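Local coordinates for putative membrane protein (Corynebacterium diphtheriae NCTC 13129, PDB 3C8I) that is of unknown function, a DUF3239-family protein predicted to be membrane-anchored, of which this is the C-terminal part, at residues E23-L34 with L121-R132. Sequence-based numbering, arbitrary orientation.
Sequences EVNPRDMVVMAL and LSKNLNKLDQVR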
# COMPACT_ATOMS: atom_id res chain seq x y z
N GLU B 23 -11.78 -17.18 6.61
CA GLU B 23 -12.94 -16.43 7.04
C GLU B 23 -13.69 -15.87 5.83
O GLU B 23 -13.07 -15.47 4.83
CB GLU B 23 -12.50 -15.30 7.97
CG GLU B 23 -13.60 -14.27 8.24
CD GLU B 23 -13.13 -13.12 9.08
OE1 GLU B 23 -13.02 -13.33 10.30
OE2 GLU B 23 -12.89 -12.02 8.53
N VAL B 24 -15.02 -15.85 5.93
CA VAL B 24 -15.88 -15.37 4.85
C VAL B 24 -16.83 -14.31 5.39
O VAL B 24 -17.48 -14.51 6.42
CB VAL B 24 -16.67 -16.54 4.22
CG1 VAL B 24 -17.77 -16.03 3.29
CG2 VAL B 24 -15.71 -17.48 3.47
N ASN B 25 -16.90 -13.18 4.69
CA ASN B 25 -17.67 -12.00 5.09
C ASN B 25 -18.55 -11.57 3.91
O ASN B 25 -18.38 -12.08 2.80
CB ASN B 25 -16.72 -10.87 5.52
CG ASN B 25 -15.72 -11.32 6.59
OD1 ASN B 25 -16.10 -11.65 7.70
ND2 ASN B 25 -14.43 -11.33 6.26
N PRO B 26 -19.51 -10.66 4.12
CA PRO B 26 -20.32 -10.24 2.96
C PRO B 26 -19.53 -9.67 1.78
O PRO B 26 -19.82 -10.01 0.64
CB PRO B 26 -21.26 -9.20 3.56
CG PRO B 26 -21.37 -9.58 5.00
CD PRO B 26 -19.99 -10.04 5.37
N ARG B 27 -18.54 -8.83 2.04
CA ARG B 27 -17.83 -8.16 0.95
C ARG B 27 -16.49 -8.80 0.55
O ARG B 27 -15.94 -8.45 -0.49
CB ARG B 27 -17.58 -6.69 1.31
CG ARG B 27 -18.87 -5.92 1.56
CD ARG B 27 -18.82 -4.52 0.95
NE ARG B 27 -20.11 -3.86 1.13
CZ ARG B 27 -20.55 -3.39 2.29
NH1 ARG B 27 -19.80 -3.48 3.39
NH2 ARG B 27 -21.75 -2.81 2.35
N ASP B 28 -15.95 -9.69 1.39
CA ASP B 28 -14.66 -10.29 1.11
C ASP B 28 -14.40 -11.57 1.91
O ASP B 28 -15.22 -12.00 2.71
CB ASP B 28 -13.52 -9.27 1.30
CG ASP B 28 -13.23 -8.97 2.76
OD1 ASP B 28 -14.18 -8.91 3.56
OD2 ASP B 28 -12.04 -8.78 3.09
N MET B 29 -13.25 -12.19 1.64
CA MET B 29 -12.78 -13.35 2.35
C MET B 29 -11.35 -13.14 2.81
O MET B 29 -10.61 -12.31 2.27
CB MET B 29 -12.90 -14.61 1.47
CG MET B 29 -11.95 -14.73 0.28
SD MET B 29 -12.60 -15.92 -0.99
CE MET B 29 -13.17 -14.83 -2.29
N VAL B 30 -10.95 -13.91 3.81
CA VAL B 30 -9.57 -13.89 4.29
C VAL B 30 -8.96 -15.23 3.99
O VAL B 30 -9.52 -16.27 4.33
CB VAL B 30 -9.47 -13.57 5.81
CG1 VAL B 30 -8.02 -13.69 6.32
CG2 VAL B 30 -9.98 -12.18 6.10
N VAL B 31 -7.83 -15.20 3.29
CA VAL B 31 -7.11 -16.40 2.96
C VAL B 31 -5.86 -16.44 3.85
O VAL B 31 -5.29 -15.40 4.19
CB VAL B 31 -6.80 -16.47 1.45
CG1 VAL B 31 -6.10 -17.76 1.09
CG2 VAL B 31 -8.10 -16.36 0.64
N MET B 32 -5.48 -17.64 4.27
CA MET B 32 -4.25 -17.88 5.03
C MET B 32 -3.37 -18.76 4.18
O MET B 32 -3.86 -19.74 3.63
CB MET B 32 -4.57 -18.59 6.36
CG MET B 32 -3.34 -18.86 7.28
SD MET B 32 -3.73 -19.77 8.85
CE MET B 32 -4.67 -18.51 9.60
N ALA B 33 -2.09 -18.43 4.08
CA ALA B 33 -1.11 -19.25 3.36
C ALA B 33 0.00 -19.71 4.27
O ALA B 33 0.34 -19.03 5.23
CB ALA B 33 -0.51 -18.47 2.15
N LEU B 34 0.56 -20.89 3.97
CA LEU B 34 1.75 -21.41 4.66
C LEU B 34 2.99 -21.04 3.83
O LEU B 34 3.18 -21.52 2.71
CB LEU B 34 1.64 -22.94 4.87
CG LEU B 34 2.78 -23.62 5.65
CD1 LEU B 34 2.75 -23.28 7.13
CD2 LEU B 34 2.79 -25.14 5.47
N LEU B 121 -1.32 -26.34 7.26
CA LEU B 121 -2.18 -25.16 7.08
C LEU B 121 -3.57 -25.40 7.69
O LEU B 121 -4.06 -24.56 8.44
CB LEU B 121 -2.28 -24.77 5.60
CG LEU B 121 -3.15 -23.55 5.26
CD1 LEU B 121 -2.73 -22.29 6.06
CD2 LEU B 121 -3.12 -23.32 3.78
N SER B 122 -4.19 -26.54 7.36
CA SER B 122 -5.52 -26.87 7.89
C SER B 122 -5.53 -26.84 9.41
O SER B 122 -6.44 -26.28 10.02
CB SER B 122 -5.97 -28.24 7.40
OG SER B 122 -6.07 -28.23 5.98
N LYS B 123 -4.50 -27.42 10.02
CA LYS B 123 -4.40 -27.44 11.49
C LYS B 123 -4.21 -26.08 12.13
O LYS B 123 -4.39 -25.95 13.33
CB LYS B 123 -3.27 -28.38 11.94
CG LYS B 123 -3.74 -29.79 12.12
CD LYS B 123 -2.70 -30.83 11.72
CE LYS B 123 -2.97 -31.35 10.32
NZ LYS B 123 -1.73 -31.70 9.56
N ASN B 124 -3.85 -25.07 11.33
CA ASN B 124 -3.58 -23.74 11.85
C ASN B 124 -4.56 -22.67 11.39
O ASN B 124 -4.39 -21.50 11.72
CB ASN B 124 -2.13 -23.36 11.52
CG ASN B 124 -1.12 -24.13 12.37
OD1 ASN B 124 -0.97 -23.86 13.56
ND2 ASN B 124 -0.42 -25.09 11.76
N LEU B 125 -5.61 -23.07 10.67
CA LEU B 125 -6.63 -22.11 10.22
C LEU B 125 -7.22 -21.35 11.38
O LEU B 125 -7.57 -20.17 11.25
CB LEU B 125 -7.79 -22.79 9.49
CG LEU B 125 -7.87 -22.89 7.98
CD1 LEU B 125 -9.37 -23.08 7.60
CD2 LEU B 125 -7.20 -21.72 7.18
N ASN B 126 -7.36 -22.06 12.51
CA ASN B 126 -7.91 -21.48 13.73
C ASN B 126 -7.02 -20.43 14.39
O ASN B 126 -7.49 -19.66 15.23
CB ASN B 126 -8.35 -22.58 14.74
CG ASN B 126 -7.23 -23.57 15.13
OD1 ASN B 126 -6.06 -23.21 15.22
ND2 ASN B 126 -7.61 -24.83 15.39
N LYS B 127 -5.75 -20.31 13.96
CA LYS B 127 -4.86 -19.25 14.47
C LYS B 127 -5.04 -17.90 13.77
O LYS B 127 -4.26 -16.99 14.01
CB LYS B 127 -3.38 -19.67 14.40
CG LYS B 127 -3.04 -20.90 15.23
CD LYS B 127 -1.54 -21.02 15.51
CE LYS B 127 -1.19 -22.26 16.35
NZ LYS B 127 -2.26 -22.74 17.31
N LEU B 128 -6.07 -17.76 12.93
CA LEU B 128 -6.35 -16.50 12.22
C LEU B 128 -6.22 -15.25 13.08
O LEU B 128 -5.64 -14.26 12.67
CB LEU B 128 -7.75 -16.54 11.58
CG LEU B 128 -8.28 -15.31 10.82
CD1 LEU B 128 -7.40 -14.99 9.62
CD2 LEU B 128 -9.75 -15.53 10.37
N ASP B 129 -6.78 -15.27 14.27
CA ASP B 129 -6.76 -14.06 15.08
C ASP B 129 -5.37 -13.79 15.62
O ASP B 129 -4.96 -12.66 15.62
CB ASP B 129 -7.84 -14.11 16.16
CG ASP B 129 -9.24 -13.99 15.55
OD1 ASP B 129 -9.51 -12.95 14.90
OD2 ASP B 129 -10.05 -14.94 15.68
N GLN B 130 -4.62 -14.82 16.02
CA GLN B 130 -3.20 -14.65 16.35
C GLN B 130 -2.43 -14.01 15.18
O GLN B 130 -1.68 -13.04 15.38
CB GLN B 130 -2.55 -15.98 16.72
CG GLN B 130 -3.00 -16.57 18.06
CD GLN B 130 -2.37 -17.95 18.29
OE1 GLN B 130 -1.15 -18.12 18.15
NE2 GLN B 130 -3.20 -18.93 18.61
N VAL B 131 -2.63 -14.52 13.96
CA VAL B 131 -1.92 -13.96 12.78
C VAL B 131 -2.30 -12.51 12.57
O VAL B 131 -1.43 -11.66 12.34
CB VAL B 131 -2.20 -14.71 11.45
CG1 VAL B 131 -1.39 -14.06 10.31
CG2 VAL B 131 -1.87 -16.16 11.59
N ARG B 132 -3.58 -12.21 12.67
CA ARG B 132 -4.01 -10.82 12.48
C ARG B 132 -3.56 -9.91 13.63
O ARG B 132 -3.62 -8.70 13.48
CB ARG B 132 -5.53 -10.73 12.26
CG ARG B 132 -5.97 -11.37 10.93
CD ARG B 132 -7.37 -10.95 10.50
NE ARG B 132 -8.41 -11.48 11.37
CZ ARG B 132 -9.70 -11.57 11.04
NH1 ARG B 132 -10.14 -11.17 9.85
NH2 ARG B 132 -10.58 -12.07 11.91
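The guanidinium of R132 meets the carboxylate of E23 end-on, NH1 paired with OE2 and NH2 with OE1, each at 3.2 Å. CG of L128 lies 3.7 Å above one face of the guanidinium, offset toward its rim; at the edge are E23 OE2, close to the plane, and D129 OD1, in plane, which takes a nearly straight bond from NH2 (176°). With the carboxylate and guanidinium planes 63° apart, NH2 meets OE1 on its syn side, whereas NH1 comes to OE2 from above the carboxylate plane; N25 ND2 approaches OE2 from the opposite face, at 2.8 Å. R27 of the second subunit adds a salt bridge to E23 OE1.

Beside this network, L128 CD2 packs on E23 CB and its CD1 on V30 CG1, 3.6 Å away. Deeper in, the M32 side chain leaves the strand extended, with CG anti to the backbone N (chi1 -178°), then bends at chi3, placing SD 3.4 Å from N124 O and CE beside L128 N and V131 CG2. L121 slides past it in the opposite direction, CD1 on M32 CG at 3.7 Å. The turn between helices 115-124 and 128-132 is thereby seated on the hairpin of strands 16-24 and 29-36. Apolar packing lies beneath the turn; near the hairpin loop, E23 stands between R132 and R27 of the second subunit and probably offsets the charge of both.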